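Local coordinates for protein alpha-glucosidase (Pseudoalteromonas sp. K8, PDB 5HQA) that hydrolyses alpha-glucosidic linkages as a chloride-activated glycoside hydrolase of family 97 that binds calcium, at residues 63-68 against 73-78; 226-231 against 247-252; 292-297 against 343-348. All coordinates share one frame; numbering follows the deposited sequence.

Interaction 1: 63-68 against 73-78; sequences NTQWQQ and RQTVVD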
loop_
_atom_site.group_PDB
_atom_site.type_symbol
_atom_site.label_atom_id
_atom_site.label_comp_id
_atom_site.label_asym_id
_atom_site.label_seq_id
_atom_site.Cartn_x
_atom_site.Cartn_y
_atom_site.Cartn_z
ATOM N N ASN A 63 -23.697 11.955 4.904
ATOM C CA ASN A 63 -23.454 11.539 6.285
ATOM C C ASN A 63 -23.922 10.090 6.387
ATOM O O ASN A 63 -25.060 9.825 6.777
ATOM C CB ASN A 63 -24.172 12.430 7.289
ATOM C CG ASN A 63 -23.968 11.965 8.709
ATOM O OD1 ASN A 63 -23.056 11.197 8.993
ATOM N ND2 ASN A 63 -24.816 12.421 9.609
ATOM N N THR A 64 -23.034 9.163 6.041
ATOM C CA THR A 64 -23.416 7.767 5.961
ATOM C C THR A 64 -22.267 6.897 6.462
ATOM O O THR A 64 -21.210 7.392 6.860
ATOM C CB THR A 64 -23.819 7.405 4.529
ATOM O OG1 THR A 64 -24.404 6.101 4.530
ATOM C CG2 THR A 64 -22.606 7.410 3.606
ATOM N N GLN A 65 -22.492 5.584 6.455
ATOM C CA GLN A 65 -21.460 4.629 6.832
ATOM C C GLN A 65 -21.685 3.342 6.052
ATOM O O GLN A 65 -22.795 3.057 5.601
ATOM C CB GLN A 65 -21.467 4.362 8.337
ATOM C CG GLN A 65 -22.714 3.657 8.826
ATOM C CD GLN A 65 -22.652 3.363 10.308
ATOM O OE1 GLN A 65 -22.333 4.244 11.113
ATOM N NE2 GLN A 65 -22.931 2.111 10.681
ATOM N N TRP A 66 -20.613 2.566 5.884
ATOM C CA TRP A 66 -20.686 1.318 5.139
ATOM C C TRP A 66 -19.755 0.301 5.788
ATOM O O TRP A 66 -18.887 0.649 6.595
ATOM C CB TRP A 66 -20.344 1.532 3.653
ATOM C CG TRP A 66 -19.014 2.205 3.402
ATOM C CD1 TRP A 66 -18.739 3.546 3.477
ATOM C CD2 TRP A 66 -17.786 1.566 3.010
ATOM N NE1 TRP A 66 -17.412 3.779 3.165
ATOM C CE2 TRP A 66 -16.809 2.580 2.874
ATOM C CE3 TRP A 66 -17.420 0.237 2.761
ATOM C CZ2 TRP A 66 -15.486 2.300 2.505
ATOM C CZ3 TRP A 66 -16.104 -0.037 2.394
ATOM C CH2 TRP A 66 -15.158 0.991 2.271
ATOM N N GLN A 67 -19.950 -0.969 5.443
ATOM C CA GLN A 67 -19.219 -2.060 6.074
ATOM C C GLN A 67 -18.231 -2.685 5.094
ATOM O O GLN A 67 -18.582 -2.964 3.943
ATOM C CB GLN A 67 -20.179 -3.127 6.614
ATOM C CG GLN A 67 -19.433 -4.320 7.209
ATOM C CD GLN A 67 -20.193 -5.009 8.325
ATOM O OE1 GLN A 67 -20.665 -4.363 9.262
ATOM N NE2 GLN A 67 -20.306 -6.332 8.235
ATOM N N GLN A 68 -16.982 -2.902 5.557
ATOM C CA GLN A 68 -15.990 -3.570 4.717
ATOM C C GLN A 68 -16.114 -5.085 4.843
ATOM O O GLN A 68 -16.390 -5.597 5.930
ATOM C CB GLN A 68 -14.578 -3.171 5.115
ATOM C CG GLN A 68 -14.318 -1.689 5.140
ATOM C CD GLN A 68 -12.871 -1.405 4.827
ATOM O OE1 GLN A 68 -12.463 -1.479 3.669
ATOM N NE2 GLN A 68 -12.078 -1.105 5.855
ATOM N N ARG A 73 -10.722 -1.712 9.551
ATOM C CA ARG A 73 -11.866 -1.438 10.402
ATOM C C ARG A 73 -13.096 -1.970 9.687
ATOM O O ARG A 73 -13.132 -2.034 8.454
ATOM C CB ARG A 73 -12.012 0.058 10.728
ATOM C CG ARG A 73 -12.178 0.966 9.516
ATOM C CD ARG A 73 -12.195 2.448 9.935
ATOM N NE ARG A 73 -11.152 2.736 10.917
ATOM C CZ ARG A 73 -9.928 3.151 10.616
ATOM N NH1 ARG A 73 -9.049 3.371 11.580
ATOM N NH2 ARG A 73 -9.578 3.350 9.357
ATOM N N GLN A 74 -14.095 -2.368 10.476
ATOM C CA GLN A 74 -15.291 -2.979 9.916
ATOM C C GLN A 74 -16.257 -1.937 9.362
ATOM O O GLN A 74 -16.803 -2.117 8.267
ATOM C CB GLN A 74 -15.972 -3.824 10.984
ATOM C CG GLN A 74 -17.334 -4.338 10.594
ATOM C CD GLN A 74 -17.809 -5.403 11.553
ATOM O OE1 GLN A 74 -17.077 -5.799 12.463
ATOM N NE2 GLN A 74 -19.030 -5.884 11.353
ATOM N N THR A 75 -16.469 -0.843 10.089
ATOM C CA THR A 75 -17.382 0.221 9.681
ATOM C C THR A 75 -16.594 1.466 9.289
ATOM O O THR A 75 -15.744 1.935 10.055
ATOM C CB THR A 75 -18.354 0.553 10.810
ATOM O OG1 THR A 75 -19.064 -0.635 11.173
ATOM C CG2 THR A 75 -19.347 1.611 10.368
ATOM N N VAL A 76 -16.885 1.999 8.105
ATOM C CA VAL A 76 -16.239 3.201 7.585
ATOM C C VAL A 76 -17.293 4.290 7.524
ATOM O O VAL A 76 -18.334 4.118 6.877
ATOM C CB VAL A 76 -15.615 2.970 6.198
ATOM C CG1 VAL A 76 -15.068 4.277 5.630
ATOM C CG2 VAL A 76 -14.515 1.891 6.271
ATOM N N VAL A 77 -17.017 5.406 8.189
ATOM C CA VAL A 77 -17.910 6.557 8.217
ATOM C C VAL A 77 -17.532 7.501 7.081
ATOM O O VAL A 77 -16.348 7.797 6.877
ATOM C CB VAL A 77 -17.826 7.266 9.579
ATOM C CG1 VAL A 77 -18.498 8.636 9.521
ATOM C CG2 VAL A 77 -18.444 6.388 10.661
ATOM N N ASP A 78 -18.538 7.968 6.333
ATOM C CA ASP A 78 -18.361 8.914 5.229
ATOM C C ASP A 78 -19.173 10.169 5.552
ATOM O O ASP A 78 -20.393 10.186 5.372
ATOM C CB ASP A 78 -18.804 8.297 3.899
ATOM C CG ASP A 78 -18.542 9.218 2.699
ATOM O OD1 ASP A 78 -18.161 10.391 2.902
ATOM O OD2 ASP A 78 -18.721 8.772 1.543
HETATM O O HOH W 1 -20.853 -1.814 9.560
#
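Trp66 lies alongside Val76, both side chains pointing the same way. From CB, the Trp66 side chain turns CG into the slot between its own backbone N and carbonyl carbon (chi1 54°), which lays the indole over its partner. Trp66 CD1 then sits 3.5 Å from Val76 O, NE1 is 3.4 Å from Val76 CG1, and CE2 lies 3.6 Å from Val76 CB. Farther out, Trp66 CZ2 meets Val76 CG1 at 3.7 Å, and CH2 just reaches Val76 CG2. Val76 CB stands over the face of the five-membered ring, a CH-pi contact; NE1 itself donates to Asn248 OD1. The frame for this is a beta hairpin at the edge of an antiparallel sheet in the N-terminal domain: Trp66 and Val76, like Thr64 and Asp78, form a hydrogen-bonded pair, and Val76 N to Trp66 O is nearly straight (176° at the hydrogen). Near the turn, Gln68 NE2 donates to Arg73 O (3.0 Å) in the carbonyl plane. Gln67 shares a face with Gln65 and Thr75; the Gln74 amide, from the loop, stands 85° to the Gln67 amide, and Gln74 NE2 reaches Gln67 OE1 (3.1 Å) from above the carbonyl plane. A water joins that OE1 to Thr75 OG1.

Interaction 2: 226-231 against 247-252; sequences TPWRTI and LNLNEP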
loop_
_atom_site.group_PDB
_atom_site.type_symbol
_atom_site.label_atom_id
_atom_site.label_comp_id
_atom_site.label_asym_id
_atom_site.label_seq_id
_atom_site.Cartn_x
_atom_site.Cartn_y
_atom_site.Cartn_z
ATOM N N THR A 226 -11.344 12.286 -14.311
ATOM C CA THR A 226 -10.051 11.896 -13.763
ATOM C C THR A 226 -10.252 11.073 -12.505
ATOM O O THR A 226 -11.338 11.053 -11.917
ATOM C CB THR A 226 -9.217 13.131 -13.434
ATOM O OG1 THR A 226 -9.825 13.832 -12.344
ATOM C CG2 THR A 226 -9.074 14.053 -14.649
ATOM N N PRO A 227 -9.207 10.391 -12.037
ATOM C CA PRO A 227 -9.222 9.897 -10.657
ATOM C C PRO A 227 -9.323 11.069 -9.693
ATOM O O PRO A 227 -9.159 12.233 -10.063
ATOM C CB PRO A 227 -7.878 9.164 -10.513
ATOM C CG PRO A 227 -7.425 8.888 -11.942
ATOM C CD PRO A 227 -7.956 10.048 -12.741
ATOM N N TRP A 228 -9.592 10.756 -8.431
ATOM C CA TRP A 228 -9.586 11.783 -7.400
ATOM C C TRP A 228 -8.154 12.184 -7.061
ATOM O O TRP A 228 -7.263 11.341 -6.991
ATOM C CB TRP A 228 -10.288 11.265 -6.143
ATOM C CG TRP A 228 -11.738 10.995 -6.362
ATOM C CD1 TRP A 228 -12.304 9.828 -6.790
ATOM C CD2 TRP A 228 -12.814 11.923 -6.175
ATOM N NE1 TRP A 228 -13.675 9.976 -6.884
ATOM C CE2 TRP A 228 -14.011 11.250 -6.510
ATOM C CE3 TRP A 228 -12.880 13.258 -5.756
ATOM C CZ2 TRP A 228 -15.266 11.867 -6.431
ATOM C CZ3 TRP A 228 -14.131 13.877 -5.683
ATOM C CH2 TRP A 228 -15.301 13.182 -6.022
ATOM N N ARG A 229 -7.932 13.478 -6.870
ATOM C CA ARG A 229 -6.702 13.994 -6.275
ATOM C C ARG A 229 -6.996 14.248 -4.804
ATOM O O ARG A 229 -8.021 14.862 -4.487
ATOM C CB ARG A 229 -6.260 15.288 -6.959
ATOM C CG ARG A 229 -5.633 15.112 -8.337
ATOM C CD ARG A 229 -6.650 14.740 -9.426
ATOM N NE ARG A 229 -5.959 14.348 -10.658
ATOM C CZ ARG A 229 -5.406 13.149 -10.846
ATOM N NH1 ARG A 229 -5.479 12.215 -9.894
ATOM N NH2 ARG A 229 -4.781 12.883 -11.989
ATOM N N THR A 230 -6.141 13.752 -3.904
ATOM C CA THR A 230 -6.448 13.816 -2.479
ATOM C C THR A 230 -5.404 14.632 -1.733
ATOM O O THR A 230 -4.203 14.531 -2.007
ATOM C CB THR A 230 -6.569 12.414 -1.830
ATOM O OG1 THR A 230 -5.315 11.723 -1.890
ATOM C CG2 THR A 230 -7.614 11.581 -2.547
ATOM N N ILE A 231 -5.879 15.439 -0.784
ATOM C CA ILE A 231 -5.028 16.246 0.081
ATOM C C ILE A 231 -5.475 15.979 1.511
ATOM O O ILE A 231 -6.485 16.530 1.965
ATOM C CB ILE A 231 -5.105 17.741 -0.246
ATOM C CG1 ILE A 231 -4.826 17.975 -1.741
ATOM C CG2 ILE A 231 -4.119 18.508 0.627
ATOM C CD1 ILE A 231 -5.123 19.404 -2.210
ATOM N N LEU A 247 -10.406 5.171 0.910
ATOM C CA LEU A 247 -11.497 4.224 0.688
ATOM C C LEU A 247 -12.795 4.939 0.350
ATOM O O LEU A 247 -13.548 4.493 -0.525
ATOM C CB LEU A 247 -11.706 3.347 1.919
ATOM C CG LEU A 247 -10.663 2.260 2.191
ATOM C CD1 LEU A 247 -10.958 1.636 3.551
ATOM C CD2 LEU A 247 -10.692 1.202 1.095
ATOM N N ASN A 248 -13.093 6.036 1.054
ATOM C CA ASN A 248 -14.377 6.711 0.858
ATOM C C ASN A 248 -14.519 7.301 -0.535
ATOM O O ASN A 248 -15.647 7.550 -0.982
ATOM C CB ASN A 248 -14.567 7.810 1.901
ATOM C CG ASN A 248 -15.216 7.288 3.167
ATOM O OD1 ASN A 248 -16.047 6.381 3.111
ATOM N ND2 ASN A 248 -14.842 7.850 4.311
ATOM N N LEU A 249 -13.415 7.529 -1.235
ATOM C CA LEU A 249 -13.493 8.099 -2.569
ATOM C C LEU A 249 -13.602 7.040 -3.656
ATOM O O LEU A 249 -13.713 7.390 -4.830
ATOM C CB LEU A 249 -12.282 8.998 -2.822
ATOM C CG LEU A 249 -12.304 10.281 -1.990
ATOM C CD1 LEU A 249 -11.051 11.070 -2.250
ATOM C CD2 LEU A 249 -13.546 11.131 -2.316
ATOM N N ASN A 250 -13.582 5.761 -3.304
ATOM C CA ASN A 250 -13.717 4.700 -4.288
ATOM C C ASN A 250 -15.162 4.224 -4.405
ATOM O O ASN A 250 -15.980 4.396 -3.494
ATOM C CB ASN A 250 -12.805 3.529 -3.932
ATOM C CG ASN A 250 -11.396 3.748 -4.420
ATOM O OD1 ASN A 250 -11.039 3.314 -5.519
ATOM N ND2 ASN A 250 -10.601 4.479 -3.639
ATOM N N GLU A 251 -15.463 3.619 -5.556
ATOM C CA GLU A 251 -16.794 3.086 -5.800
ATOM C C GLU A 251 -17.046 1.867 -4.915
ATOM O O GLU A 251 -16.112 1.139 -4.563
ATOM C CB GLU A 251 -16.961 2.687 -7.266
ATOM C CG GLU A 251 -16.816 3.819 -8.263
ATOM C CD GLU A 251 -17.182 3.391 -9.674
ATOM O OE1 GLU A 251 -18.390 3.277 -9.977
ATOM O OE2 GLU A 251 -16.256 3.153 -10.476
ATOM N N PRO A 252 -18.303 1.615 -4.552
ATOM C CA PRO A 252 -18.607 0.430 -3.740
ATOM C C PRO A 252 -18.283 -0.872 -4.467
ATOM O O PRO A 252 -18.233 -0.939 -5.700
ATOM C CB PRO A 252 -20.115 0.553 -3.479
ATOM C CG PRO A 252 -20.428 1.991 -3.707
ATOM C CD PRO A 252 -19.485 2.462 -4.772
HETATM O O HOH W 2 -14.886 7.173 -7.367
#
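Leu249 packs its isobutyl group against Trp228 and Thr230, joining strand 224-234 of the large antiparallel sheet to the segment 247-252, which carries on from the short helix 245-248, in an N-terminal domain that belongs to the galactose mutarotase-like clan. Asn250 N bonds to Leu247 O, and the Leu249 side chain heads for the strand. The first kind of contact is CH-pi. Leu249 CD2 lies 4.1 Å from the centroid of the six-membered ring of Trp228 and only 13° from the ring normal, which places the methyl squarely over the face. Leu249 CB sits nearer the five-membered end, 4.1 Å from Trp228 CG.

The second kind is aliphatic. The other methyl, Leu249 CD1, faces Trp228 CB at 4.0 Å and meets Thr230 CG2 at 3.5 Å, a tight carbon pair. Thr230 CG2 is anti to its carbonyl carbon, and this torsion makes the methyl the branch that touches the leucine. Further packing comes from Lys102 of strand 95-104, which touches both Trp228 and Leu249, and from Ala187 of strand 181-187, which touches Leu249. With an alanine in place of Trp228, Leu249 CD2 would lose the flat surface it rests on and the indole N-H would be gone, which would probably open a gap beside the strand and leave the water on Leu249 O without the N-H it now accepts from.

The third kind is polar and indirect. Trp228 NE1 comes within 3.3 Å of Leu249 O, but the angle is too poor for a hydrogen bond. A water lying in the plane of the indole, at its edge, bridges instead: it accepts from Trp228 NE1 at 3.1 Å and donates to Leu249 O at 2.8 Å.

Interaction 3: 292-297 against 343-348; sequences NTKYYM and TKYSKQ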
loop_
_atom_site.group_PDB
_atom_site.type_symbol
_atom_site.label_atom_id
_atom_site.label_comp_id
_atom_site.label_asym_id
_atom_site.label_seq_id
_atom_site.Cartn_x
_atom_site.Cartn_y
_atom_site.Cartn_z
ATOM N N ASN A 292 9.790 -30.275 -0.393
ATOM C CA ASN A 292 9.889 -29.043 0.382
ATOM C C ASN A 292 8.513 -28.446 0.639
ATOM O O ASN A 292 8.224 -27.988 1.750
ATOM C CB ASN A 292 10.784 -28.024 -0.332
ATOM C CG ASN A 292 12.265 -28.329 -0.180
ATOM O OD1 ASN A 292 12.672 -29.068 0.716
ATOM N ND2 ASN A 292 13.081 -27.743 -1.052
ATOM N N THR A 293 7.649 -28.444 -0.378
ATOM C CA THR A 293 6.330 -27.846 -0.210
ATOM C C THR A 293 5.522 -28.600 0.837
ATOM O O THR A 293 4.858 -27.982 1.679
ATOM C CB THR A 293 5.592 -27.805 -1.549
ATOM O OG1 THR A 293 6.356 -27.039 -2.491
ATOM C CG2 THR A 293 4.228 -27.161 -1.387
ATOM N N LYS A 294 5.591 -29.935 0.823
ATOM C CA LYS A 294 4.881 -30.719 1.829
ATOM C C LYS A 294 5.415 -30.441 3.225
ATOM O O LYS A 294 4.651 -30.414 4.199
ATOM C CB LYS A 294 4.988 -32.210 1.513
ATOM C CG LYS A 294 4.158 -32.666 0.323
ATOM C CD LYS A 294 4.231 -34.181 0.149
ATOM C CE LYS A 294 3.216 -34.660 -0.880
ATOM N NZ LYS A 294 3.223 -36.146 -1.073
ATOM N N TYR A 295 6.730 -30.244 3.346
ATOM C CA TYR A 295 7.311 -29.913 4.640
ATOM C C TYR A 295 6.773 -28.581 5.153
ATOM O O TYR A 295 6.426 -28.456 6.335
ATOM C CB TYR A 295 8.835 -29.894 4.527
ATOM C CG TYR A 295 9.561 -29.187 5.651
ATOM C CD1 TYR A 295 9.859 -29.843 6.840
ATOM C CD2 TYR A 295 9.978 -27.870 5.506
ATOM C CE1 TYR A 295 10.535 -29.196 7.864
ATOM C CE2 TYR A 295 10.651 -27.214 6.516
ATOM C CZ TYR A 295 10.928 -27.877 7.696
ATOM O OH TYR A 295 11.606 -27.207 8.697
ATOM N N TYR A 296 6.679 -27.578 4.276
ATOM C CA TYR A 296 6.113 -26.295 4.691
ATOM C C TYR A 296 4.630 -26.422 5.029
ATOM O O TYR A 296 4.151 -25.798 5.985
ATOM C CB TYR A 296 6.329 -25.243 3.598
ATOM C CG TYR A 296 7.666 -24.531 3.678
ATOM C CD1 TYR A 296 8.852 -25.196 3.386
ATOM C CD2 TYR A 296 7.737 -23.187 4.041
ATOM C CE1 TYR A 296 10.070 -24.542 3.459
ATOM C CE2 TYR A 296 8.956 -22.525 4.116
ATOM C CZ TYR A 296 10.114 -23.210 3.824
ATOM O OH TYR A 296 11.326 -22.561 3.897
ATOM N N MET A 297 3.882 -27.223 4.261
ATOM C CA MET A 297 2.462 -27.393 4.558
ATOM C C MET A 297 2.256 -28.056 5.909
ATOM O O MET A 297 1.339 -27.685 6.654
ATOM C CB MET A 297 1.777 -28.206 3.460
ATOM C CG MET A 297 1.508 -27.390 2.208
ATOM S SD MET A 297 1.153 -28.446 0.790
ATOM C CE MET A 297 -0.471 -27.941 0.389
ATOM N N THR A 343 -1.964 -30.587 -4.666
ATOM C CA THR A 343 -3.395 -30.315 -4.569
ATOM C C THR A 343 -4.065 -31.284 -3.602
ATOM O O THR A 343 -4.858 -30.876 -2.746
ATOM C CB THR A 343 -4.042 -30.407 -5.954
ATOM O OG1 THR A 343 -3.488 -29.399 -6.803
ATOM C CG2 THR A 343 -5.551 -30.211 -5.861
ATOM N N LYS A 344 -3.755 -32.579 -3.729
ATOM C CA LYS A 344 -4.290 -33.557 -2.786
ATOM C C LYS A 344 -3.795 -33.278 -1.377
ATOM O O LYS A 344 -4.561 -33.365 -0.411
ATOM C CB LYS A 344 -3.901 -34.977 -3.200
ATOM C CG LYS A 344 -4.375 -35.384 -4.578
ATOM C CD LYS A 344 -3.992 -36.830 -4.885
ATOM C CE LYS A 344 -5.133 -37.777 -4.582
ATOM N NZ LYS A 344 -6.270 -37.550 -5.521
ATOM N N TYR A 345 -2.512 -32.942 -1.239
ATOM C CA TYR A 345 -1.970 -32.672 0.085
ATOM C C TYR A 345 -2.603 -31.430 0.706
ATOM O O TYR A 345 -2.766 -31.371 1.931
ATOM C CB TYR A 345 -0.449 -32.537 0.008
ATOM C CG TYR A 345 0.249 -32.947 1.282
ATOM C CD1 TYR A 345 0.195 -34.264 1.731
ATOM C CD2 TYR A 345 0.958 -32.024 2.039
ATOM C CE1 TYR A 345 0.830 -34.650 2.895
ATOM C CE2 TYR A 345 1.600 -32.403 3.205
ATOM C CZ TYR A 345 1.533 -33.717 3.628
ATOM O OH TYR A 345 2.167 -34.093 4.790
ATOM N N SER A 346 -2.965 -30.438 -0.119
ATOM C CA SER A 346 -3.651 -29.253 0.391
ATOM C C SER A 346 -4.978 -29.623 1.034
ATOM O O SER A 346 -5.330 -29.102 2.100
ATOM C CB SER A 346 -3.869 -28.236 -0.735
ATOM O OG SER A 346 -4.986 -28.574 -1.554
ATOM N N LYS A 347 -5.726 -30.528 0.401
ATOM C CA LYS A 347 -6.996 -30.960 0.967
ATOM C C LYS A 347 -6.781 -31.788 2.227
ATOM O O LYS A 347 -7.532 -31.646 3.197
ATOM C CB LYS A 347 -7.790 -31.729 -0.089
ATOM C CG LYS A 347 -8.204 -30.838 -1.263
ATOM C CD LYS A 347 -8.774 -31.606 -2.452
ATOM C CE LYS A 347 -9.077 -30.644 -3.608
ATOM N NZ LYS A 347 -9.349 -31.349 -4.898
ATOM N N GLN A 348 -5.747 -32.636 2.246
ATOM C CA GLN A 348 -5.461 -33.432 3.439
ATOM C C GLN A 348 -5.119 -32.545 4.627
ATOM O O GLN A 348 -5.630 -32.746 5.735
ATOM C CB GLN A 348 -4.302 -34.393 3.189
ATOM C CG GLN A 348 -4.545 -35.531 2.236
ATOM C CD GLN A 348 -3.282 -36.351 2.060
ATOM O OE1 GLN A 348 -2.592 -36.665 3.041
ATOM N NE2 GLN A 348 -2.945 -36.670 0.809
#
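Tyr345 swings its CG roughly anti to its own backbone N (chi1 -151°), carrying the ring across to the helix that bears Lys294 and Met297; on that helix both CG atoms stand anti to the carbonyl carbon, yet Lys294 passes over a face of the ring while Met297, three residues farther along, arrives at its edge. The helices, 290-303 and 339-349, belong to successive beta-alpha units of the TIM-barrel catalytic domain, the first following strand 264-269 and the second strand 307-310. Their segments run almost parallel, 11° apart, with axes 10.8 Å from each other, so side chains must bridge the gap.

Lys294 covers one ring face with its hydrocarbon part. Lys294 CB comes to 3.8 Å from Tyr345 CE2, CG lies above the rim near CD2, and the extended chain carries CE on to 4.0 Å from Tyr345 CD1. The CG contact is CH-pi, over the face: 4.0 Å from Lys294 CG to the Tyr345 ring centroid.

Met297 comes instead to the edge. Met297 SD is 5.2 Å from the Tyr345 centroid and 89° off the normal, practically in the ring plane, and 3.8 Å from Tyr345 CD2; this is an edge-on Met-aromatic contact. A bend at the last torsion turns CE toward the backbone of Ser346, although Ser346 is modelled in two conformers, and the closeness of that approach is therefore doubtful. Inward, Met297 also touches Val308 of strand 307-310. At the far end of the ring, the Tyr345 hydroxyl is hydrogen-bonded to Asp298 OD1, a carboxylate on the same helix as Lys294 and Met297.

The three interactions follow one another along the chain, each closing before the next opens. Interactions 1 and 2 share the N-terminal domain and its nine-stranded antiparallel sheet: 63-68 lies on an outermost strand, 226-231 on an inner one. Their centres are 15 Å apart and they touch through Asn248, which takes the Trp66 N-H and whose ND2 lies 3.0 Å from Val77 O, a probable hydrogen bond. Helix 245-248 thus ties the hairpin to the region next to strand 224-234. Interaction 3 belongs to the barrel domain, its centre 39 and 41 Å from those of interactions 1 and 2; its nearest atoms are about 26 and 30 Å from theirs, so it makes no direct contact with either.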